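Local coordinates for protein erythrocyte binding antigen 140 (Plasmodium falciparum, PDB 4GF2) that probably binds a receptor on the host erythrocyte surface, through the paired Duffy-binding-like domains of an adhesin used in red-cell invasion, at residues A[139-142]-A[143-147]; A[131-134]-A[135-139]; A[97-101]-A[102-106]. The protein carries 3 engineered substitutions. One frame throughout, in Å; residues are numbered along the deposited sequence.

Interaction 1. Residues A[139-142]-A[143-147]; sequences KKEW and WEKNK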
loop_
_atom_site.group_PDB
_atom_site.type_symbol
_atom_site.label_atom_id
_atom_site.label_comp_id
_atom_site.label_asym_id
_atom_site.label_seq_id
_atom_site.Cartn_x
_atom_site.Cartn_y
_atom_site.Cartn_z
ATOM N N LYS A 139 -36.129 38.215 -11.101
ATOM C CA LYS A 139 -36.103 37.227 -10.032
ATOM C C LYS A 139 -35.310 37.742 -8.834
ATOM O O LYS A 139 -35.668 37.491 -7.678
ATOM C CB LYS A 139 -35.502 35.911 -10.534
ATOM C CG LYS A 139 -36.378 35.173 -11.540
ATOM C CD LYS A 139 -35.849 33.777 -11.844
ATOM C CE LYS A 139 -34.538 33.822 -12.616
ATOM N NZ LYS A 139 -33.999 32.458 -12.877
ATOM N N LYS A 140 -34.233 38.466 -9.110
ATOM C CA LYS A 140 -33.418 39.029 -8.045
ATOM C C LYS A 140 -34.248 40.020 -7.238
ATOM O O LYS A 140 -34.236 39.995 -6.008
ATOM C CB LYS A 140 -32.162 39.690 -8.619
ATOM C CG LYS A 140 -31.180 38.686 -9.193
ATOM C CD LYS A 140 -30.053 39.344 -9.974
ATOM C CE LYS A 140 -28.948 39.837 -9.059
ATOM N NZ LYS A 140 -27.631 39.864 -9.752
ATOM N N GLU A 141 -34.983 40.879 -7.934
ATOM C CA GLU A 141 -35.860 41.833 -7.268
ATOM C C GLU A 141 -36.934 41.091 -6.473
ATOM O O GLU A 141 -37.235 41.447 -5.337
ATOM C CB GLU A 141 -36.504 42.771 -8.288
ATOM C CG GLU A 141 -35.511 43.650 -9.035
ATOM C CD GLU A 141 -36.183 44.579 -10.030
ATOM O OE1 GLU A 141 -37.227 45.170 -9.684
ATOM O OE2 GLU A 141 -35.669 44.715 -11.161
ATOM N N TRP A 142 -37.507 40.053 -7.071
ATOM C CA TRP A 142 -38.553 39.286 -6.411
ATOM C C TRP A 142 -38.023 38.690 -5.111
ATOM O O TRP A 142 -38.670 38.768 -4.067
ATOM C CB TRP A 142 -39.069 38.178 -7.331
ATOM C CG TRP A 142 -40.204 37.406 -6.739
ATOM C CD1 TRP A 142 -41.533 37.626 -6.937
ATOM C CD2 TRP A 142 -40.109 36.290 -5.844
ATOM N NE1 TRP A 142 -42.275 36.715 -6.225
ATOM C CE2 TRP A 142 -41.425 35.884 -5.544
ATOM C CE3 TRP A 142 -39.042 35.597 -5.266
ATOM C CZ2 TRP A 142 -41.700 34.818 -4.691
ATOM C CZ3 TRP A 142 -39.317 34.540 -4.420
ATOM C CH2 TRP A 142 -40.635 34.160 -4.140
ATOM N N TRP A 143 -36.837 38.098 -5.171
ATOM C CA TRP A 143 -36.231 37.543 -3.975
ATOM C C TRP A 143 -36.067 38.636 -2.924
ATOM O O TRP A 143 -36.365 38.428 -1.748
ATOM C CB TRP A 143 -34.880 36.897 -4.288
ATOM C CG TRP A 143 -34.312 36.188 -3.109
ATOM C CD1 TRP A 143 -33.355 36.651 -2.255
ATOM C CD2 TRP A 143 -34.683 34.892 -2.633
ATOM N NE1 TRP A 143 -33.102 35.717 -1.279
ATOM C CE2 TRP A 143 -33.907 34.628 -1.489
ATOM C CE3 TRP A 143 -35.597 33.925 -3.064
ATOM C CZ2 TRP A 143 -34.014 33.442 -0.773
ATOM C CZ3 TRP A 143 -35.700 32.746 -2.352
ATOM C CH2 TRP A 143 -34.914 32.515 -1.219
ATOM N N GLU A 144 -35.603 39.804 -3.356
ATOM C CA GLU A 144 -35.390 40.923 -2.446
ATOM C C GLU A 144 -36.631 41.178 -1.598
ATOM O O GLU A 144 -36.542 41.361 -0.384
ATOM C CB GLU A 144 -35.034 42.190 -3.227
ATOM C CG GLU A 144 -33.611 42.680 -3.016
ATOM C CD GLU A 144 -33.342 43.114 -1.586
ATOM O OE1 GLU A 144 -33.962 44.100 -1.133
ATOM O OE2 GLU A 144 -32.509 42.467 -0.917
ATOM N N LYS A 145 -37.791 41.178 -2.245
ATOM C CA LYS A 145 -39.032 41.551 -1.579
ATOM C C LYS A 145 -39.640 40.419 -0.751
ATOM O O LYS A 145 -40.418 40.668 0.170
ATOM C CB LYS A 145 -40.041 42.055 -2.612
ATOM C CG LYS A 145 -39.686 43.434 -3.156
ATOM C CD LYS A 145 -40.049 43.595 -4.621
ATOM C CE LYS A 145 -39.562 44.939 -5.152
ATOM N NZ LYS A 145 -39.829 45.120 -6.605
ATOM N N ASN A 146 -39.274 39.181 -1.062
ATOM C CA ASN A 146 -39.906 38.030 -0.431
ATOM C C ASN A 146 -39.005 37.259 0.527
ATOM O O ASN A 146 -39.486 36.420 1.286
ATOM C CB ASN A 146 -40.442 37.084 -1.505
ATOM C CG ASN A 146 -41.632 37.659 -2.240
ATOM O OD1 ASN A 146 -42.764 37.558 -1.777
ATOM N ND2 ASN A 146 -41.380 38.276 -3.389
ATOM N N LYS A 147 -37.708 37.548 0.500
ATOM C CA LYS A 147 -36.737 36.757 1.249
ATOM C C LYS A 147 -37.012 36.751 2.749
ATOM O O LYS A 147 -36.972 35.699 3.385
ATOM C CB LYS A 147 -35.312 37.252 0.986
ATOM C CG LYS A 147 -35.030 38.661 1.467
ATOM C CD LYS A 147 -33.620 39.081 1.096
ATOM C CE LYS A 147 -33.329 40.508 1.508
ATOM N NZ LYS A 147 -31.895 40.845 1.315
#
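Trp142 and Asn146, four residues apart on the helix 132-155, form an aromatic-amide stack combined with a side-chain-to-backbone bond, one helical turn within the first Duffy-binding-like domain. The carboxamide lies over one face of the indole, its plane turned 23° from the ring. Asn146 ND2 stands 3.2 Å above the middle of the Trp142 ring plane. The same nitrogen donates to Trp142 O over 2.8 Å in a nearly straight bond (166°), and the acceptor lies close to the amide plane, which fixes the rotation of the amide. Asn146 CB adds a CH-pi contact, 4.0 Å from the centroid of the six-membered ring of Trp142. Trp142 holds CG anti to its backbone nitrogen (chi1 -177°), carrying the indole beside the turn that bears Asn146. Backbone bonds from Trp143 N to Lys139 O, Glu144 N to Lys140 O and Lys145 N to Glu141 O keep the helical frame, whereas Trp142 O receives only weak bonds from the backbone nitrogens of Lys145 and Asn146. In this helical Duffy-binding-like domain the two tryptophans face an aromatic cluster: Trp142 meets Phe59 edge-to-face and also Phe63, while Trp143 meets Phe94. Trp142 CZ3 approaches Trp143 CE3 at 4.0 Å. Asn146 OD1 takes a hydrogen bond from Lys60. Glu141 and Lys145, both exposed, run alongside each other, OE1 and NZ 4.0 Å apart, beyond a salt bridge.

Interaction 2. Residues A[131-134]-A[135-139]; sequences NVEK and LNNIK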
loop_
_atom_site.group_PDB
_atom_site.type_symbol
_atom_site.label_atom_id
_atom_site.label_comp_id
_atom_site.label_asym_id
_atom_site.label_seq_id
_atom_site.Cartn_x
_atom_site.Cartn_y
_atom_site.Cartn_z
ATOM N N ASN A 131 -36.136 37.767 -22.465
ATOM C CA ASN A 131 -34.742 38.145 -22.265
ATOM C C ASN A 131 -34.242 37.547 -20.957
ATOM O O ASN A 131 -34.604 38.013 -19.879
ATOM C CB ASN A 131 -34.597 39.668 -22.235
ATOM C CG ASN A 131 -33.161 40.128 -22.430
ATOM O OD1 ASN A 131 -32.320 39.971 -21.544
ATOM N ND2 ASN A 131 -32.877 40.711 -23.591
ATOM N N VAL A 132 -33.414 36.511 -21.056
ATOM C CA VAL A 132 -32.984 35.759 -19.879
ATOM C C VAL A 132 -32.328 36.666 -18.844
ATOM O O VAL A 132 -32.557 36.517 -17.643
ATOM C CB VAL A 132 -32.003 34.625 -20.253
ATOM C CG1 VAL A 132 -31.547 33.882 -19.003
ATOM C CG2 VAL A 132 -32.654 33.660 -21.235
ATOM N N GLU A 133 -31.513 37.605 -19.311
ATOM C CA GLU A 133 -30.835 38.532 -18.414
ATOM C C GLU A 133 -31.851 39.351 -17.621
ATOM O O GLU A 133 -31.742 39.473 -16.400
ATOM C CB GLU A 133 -29.905 39.455 -19.203
ATOM C CG GLU A 133 -29.211 40.507 -18.353
ATOM C CD GLU A 133 -28.340 39.905 -17.267
ATOM O OE1 GLU A 133 -27.979 38.714 -17.380
ATOM O OE2 GLU A 133 -28.019 40.623 -16.298
ATOM N N LYS A 134 -32.840 39.904 -18.319
ATOM C CA LYS A 134 -33.883 40.694 -17.675
ATOM C C LYS A 134 -34.654 39.844 -16.667
ATOM O O LYS A 134 -34.935 40.289 -15.556
ATOM C CB LYS A 134 -34.844 41.269 -18.717
ATOM C CG LYS A 134 -34.186 42.177 -19.748
ATOM C CD LYS A 134 -33.571 43.415 -19.114
ATOM C CE LYS A 134 -32.960 44.331 -20.168
ATOM N NZ LYS A 134 -32.345 45.550 -19.570
ATOM N N LEU A 135 -34.993 38.619 -17.060
ATOM C CA LEU A 135 -35.695 37.699 -16.173
ATOM C C LEU A 135 -34.915 37.482 -14.891
ATOM O O LEU A 135 -35.478 37.511 -13.797
ATOM C CB LEU A 135 -35.903 36.348 -16.849
ATOM C CG LEU A 135 -37.160 36.164 -17.691
ATOM C CD1 LEU A 135 -37.217 34.728 -18.177
ATOM C CD2 LEU A 135 -38.412 36.517 -16.900
ATOM N N ASN A 136 -33.616 37.243 -15.033
ATOM C CA ASN A 136 -32.756 37.021 -13.885
ATOM C C ASN A 136 -32.848 38.203 -12.925
ATOM O O ASN A 136 -32.952 38.023 -11.714
ATOM C CB ASN A 136 -31.313 36.804 -14.339
ATOM C CG ASN A 136 -30.492 36.042 -13.321
ATOM O OD1 ASN A 136 -30.645 34.830 -13.171
ATOM N ND2 ASN A 136 -29.608 36.744 -12.623
ATOM N N ASN A 137 -32.824 39.412 -13.479
ATOM C CA ASN A 137 -32.964 40.623 -12.680
ATOM C C ASN A 137 -34.329 40.712 -12.007
ATOM O O ASN A 137 -34.431 41.106 -10.846
ATOM C CB ASN A 137 -32.723 41.861 -13.541
ATOM C CG ASN A 137 -31.260 42.066 -13.857
ATOM O OD1 ASN A 137 -30.386 41.626 -13.108
ATOM N ND2 ASN A 137 -30.982 42.737 -14.967
ATOM N N ILE A 138 -35.376 40.351 -12.742
ATOM C CA ILE A 138 -36.720 40.315 -12.183
ATOM C C ILE A 138 -36.776 39.372 -10.977
ATOM O O ILE A 138 -37.379 39.694 -9.951
ATOM C CB ILE A 138 -37.750 39.882 -13.243
ATOM C CG1 ILE A 138 -37.983 41.021 -14.242
ATOM C CG2 ILE A 138 -39.064 39.490 -12.585
ATOM C CD1 ILE A 138 -38.879 40.656 -15.416
ATOM N N LYS A 139 -36.129 38.215 -11.101
ATOM C CA LYS A 139 -36.103 37.227 -10.032
ATOM C C LYS A 139 -35.310 37.742 -8.834
ATOM O O LYS A 139 -35.668 37.491 -7.678
ATOM C CB LYS A 139 -35.502 35.911 -10.534
ATOM C CG LYS A 139 -36.378 35.173 -11.540
ATOM C CD LYS A 139 -35.849 33.777 -11.844
ATOM C CE LYS A 139 -34.538 33.822 -12.616
ATOM N NZ LYS A 139 -33.999 32.458 -12.877
#
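Asn131 O and Leu135 N make the first i to i+4 bond of the helix 132-155, at 2.9 Å. Three more follow, from Asn136 N to Val132 O, from Asn137 N to Glu133 O and from Ile138 N to Lys134 O, the last at 2.8 Å. Aliphatic carbons settle against the same carbonyls. Leu135 CB lies 3.4 Å from Val132 O, and Ile138 CG1 lies 3.4 Å from Lys134 O; the latter branch is set beside the backbone nitrogen of Ile138, opposite its carbonyl carbon (chi1 -73°), which brings it back over the preceding turn. Between the polar side chains the link is loose: Glu133 OE2 and Asn137 ND2 stay 3.9 Å apart, and the carboxylate and amide planes are perpendicular. This is the N-terminal end of an alpha-helix, with Asn131 as its N-cap. Asn131 OD1 accepts from Lys134 N at 3.3 Å (160°), giving a partner to an amide of the first turn that has no earlier helical carbonyl to use. The helix bears on its neighbour, helix 110-127, through one flank: Leu135 rests on Ser124, Ile138 on Tyr127. Farther out, Lys139 is buried and its NZ donates to Asn120 of that same helix, tying helix 132-155, two turns in, to it by a polar bond as well. The first turn, Val132 to Lys134, is exposed.

Interaction 3. Residues A[97-101]-A[102-106]; sequences FRNSF and IGDDM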
loop_
_atom_site.group_PDB
_atom_site.type_symbol
_atom_site.label_atom_id
_atom_site.label_comp_id
_atom_site.label_asym_id
_atom_site.label_seq_id
_atom_site.Cartn_x
_atom_site.Cartn_y
_atom_site.Cartn_z
ATOM N N PHE A 97 -31.624 28.024 -2.113
ATOM C CA PHE A 97 -32.918 28.436 -2.652
ATOM C C PHE A 97 -32.754 29.764 -3.381
ATOM O O PHE A 97 -33.273 29.949 -4.483
ATOM C CB PHE A 97 -33.973 28.579 -1.551
ATOM C CG PHE A 97 -34.621 27.281 -1.148
ATOM C CD1 PHE A 97 -35.303 26.514 -2.076
ATOM C CD2 PHE A 97 -34.567 26.840 0.168
ATOM C CE1 PHE A 97 -35.905 25.320 -1.703
ATOM C CE2 PHE A 97 -35.167 25.654 0.545
ATOM C CZ PHE A 97 -35.837 24.892 -0.393
ATOM N N ARG A 98 -32.019 30.684 -2.761
ATOM C CA ARG A 98 -31.779 31.996 -3.349
ATOM C C ARG A 98 -30.947 31.892 -4.618
ATOM O O ARG A 98 -31.322 32.416 -5.669
ATOM C CB ARG A 98 -31.049 32.896 -2.353
ATOM C CG ARG A 98 -30.621 34.240 -2.932
ATOM C CD ARG A 98 -29.834 35.046 -1.917
ATOM N NE ARG A 98 -29.385 36.324 -2.462
ATOM C CZ ARG A 98 -28.198 36.537 -3.028
ATOM N NH1 ARG A 98 -27.304 35.563 -3.134
ATOM N NH2 ARG A 98 -27.901 37.742 -3.489
ATOM N N ASN A 99 -29.811 31.213 -4.511
ATOM C CA ASN A 99 -28.834 31.198 -5.592
ATOM C C ASN A 99 -29.248 30.356 -6.796
ATOM O O ASN A 99 -28.888 30.671 -7.924
ATOM C CB ASN A 99 -27.472 30.763 -5.056
ATOM C CG ASN A 99 -26.813 31.843 -4.221
ATOM O OD1 ASN A 99 -27.145 33.019 -4.350
ATOM N ND2 ASN A 99 -25.876 31.454 -3.369
ATOM N N SER A 100 -30.006 29.293 -6.564
ATOM C CA SER A 100 -30.531 28.498 -7.667
ATOM C C SER A 100 -31.716 29.208 -8.311
ATOM O O SER A 100 -32.127 28.877 -9.426
ATOM C CB SER A 100 -30.951 27.110 -7.183
ATOM O OG SER A 100 -31.980 27.195 -6.215
ATOM N N PHE A 101 -32.266 30.186 -7.599
ATOM C CA PHE A 101 -33.381 30.963 -8.113
ATOM C C PHE A 101 -32.894 32.138 -8.962
ATOM O O PHE A 101 -33.550 32.514 -9.933
ATOM C CB PHE A 101 -34.253 31.468 -6.961
ATOM C CG PHE A 101 -35.435 32.282 -7.408
ATOM C CD1 PHE A 101 -36.450 31.701 -8.150
ATOM C CD2 PHE A 101 -35.531 33.625 -7.085
ATOM C CE1 PHE A 101 -37.539 32.446 -8.567
ATOM C CE2 PHE A 101 -36.618 34.375 -7.494
ATOM C CZ PHE A 101 -37.623 33.786 -8.236
ATOM N N ILE A 102 -31.742 32.707 -8.605
ATOM C CA ILE A 102 -31.237 33.892 -9.298
ATOM C C ILE A 102 -30.090 33.583 -10.260
ATOM O O ILE A 102 -29.327 34.476 -10.632
ATOM C CB ILE A 102 -30.791 34.993 -8.310
ATOM C CG1 ILE A 102 -29.579 34.535 -7.493
ATOM C CG2 ILE A 102 -31.947 35.379 -7.397
ATOM C CD1 ILE A 102 -29.051 35.594 -6.540
ATOM N N GLY A 103 -29.979 32.322 -10.666
ATOM C CA GLY A 103 -29.032 31.933 -11.696
ATOM C C GLY A 103 -27.578 31.885 -11.257
ATOM O O GLY A 103 -26.680 32.178 -12.041
ATOM N N ASP A 104 -27.339 31.512 -10.005
ATOM C CA ASP A 104 -25.976 31.318 -9.516
ATOM C C ASP A 104 -25.853 29.936 -8.880
ATOM O O ASP A 104 -25.731 29.805 -7.663
ATOM C CB ASP A 104 -25.599 32.408 -8.512
ATOM C CG ASP A 104 -24.194 32.233 -7.961
ATOM O OD1 ASP A 104 -23.352 31.632 -8.657
ATOM O OD2 ASP A 104 -23.933 32.690 -6.826
ATOM N N ASP A 105 -25.886 28.906 -9.717
ATOM C CA ASP A 105 -25.924 27.533 -9.236
ATOM C C ASP A 105 -24.997 26.631 -10.044
ATOM O O ASP A 105 -25.072 26.588 -11.272
ATOM C CB ASP A 105 -27.353 27.002 -9.317
ATOM C CG ASP A 105 -27.548 25.731 -8.519
ATOM O OD1 ASP A 105 -26.540 25.170 -8.039
ATOM O OD2 ASP A 105 -28.709 25.292 -8.375
ATOM N N MET A 106 -24.124 25.911 -9.347
ATOM C CA MET A 106 -23.223 24.959 -9.990
ATOM C C MET A 106 -23.882 23.586 -10.137
ATOM O O MET A 106 -23.480 22.784 -10.980
ATOM C CB MET A 106 -21.928 24.832 -9.187
ATOM C CG MET A 106 -21.036 26.059 -9.265
ATOM S SD MET A 106 -19.753 26.079 -7.997
ATOM C CE MET A 106 -20.719 26.482 -6.546
HETATM O O HOH W 1 -25.281 34.917 -5.549
#
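Toward its C-terminal end, helix 83-101 gives way to a turn in which Ile102 N bonds to Arg98 O at 3.0 Å, after which Asp104 N reaches back to Asn99 O at 2.7 Å. That six-to-one bond, with Gly103 in the left-handed region (phi 75°), is the main feature of a Schellman motif. Its usual companion, from Gly103 N to Ser100 O, is missing, those two atoms being 4.2 Å apart. Ile102 lies over the turn with CD1 3.7 Å above the centre of one face of the Arg98 guanidinium. Its CG1 sits between the backbone nitrogen and carbonyl carbon (chi1 66°), which turns CD1 toward Arg98. Asn99 and Asp104 run side by side, joined by a water that donates to Asn99 OD1 and to Asp104 OD2, each at 2.9 Å. Asp105 OD2 comes 3.1 Å from Ser100 CB and pairs with Lys40 in a salt bridge; its OD1 accepts from Asp107 N, while Ser100 OG bonds to Asp96 O. Asp104 OD2 also accepts from Gln175 N at the start of helix 175-202. The acidic groups of the loop are thus held by water, backbone amides and a lysine, which would probably favour their charged forms.

How the interactions relate
Interactions 1 and 2 are successive stretches of helix 132-155, sharing Lys139, with centres about 12 Å apart. Interaction 3, the exit from helix 83-101, lies against both, its centre about 12 Å from that of interaction 1 and about 13 Å from that of interaction 2. Lys139 NZ, common to the first two, bonds to Phe101 O of the third at 3.0 Å. Aromatic and aliphatic packing joins interactions 1 and 3: Trp142 CE3 meets Phe101 CE2 at 3.5 Å, and Lys140 CG meets Ile102 CB at 3.8 Å. A bound glycerol, probably from the crystallisation liquor, adjoins interaction 3, about 3 Å from the Ser100 side chain and about 6 Å from that of Trp143 (nearest atoms).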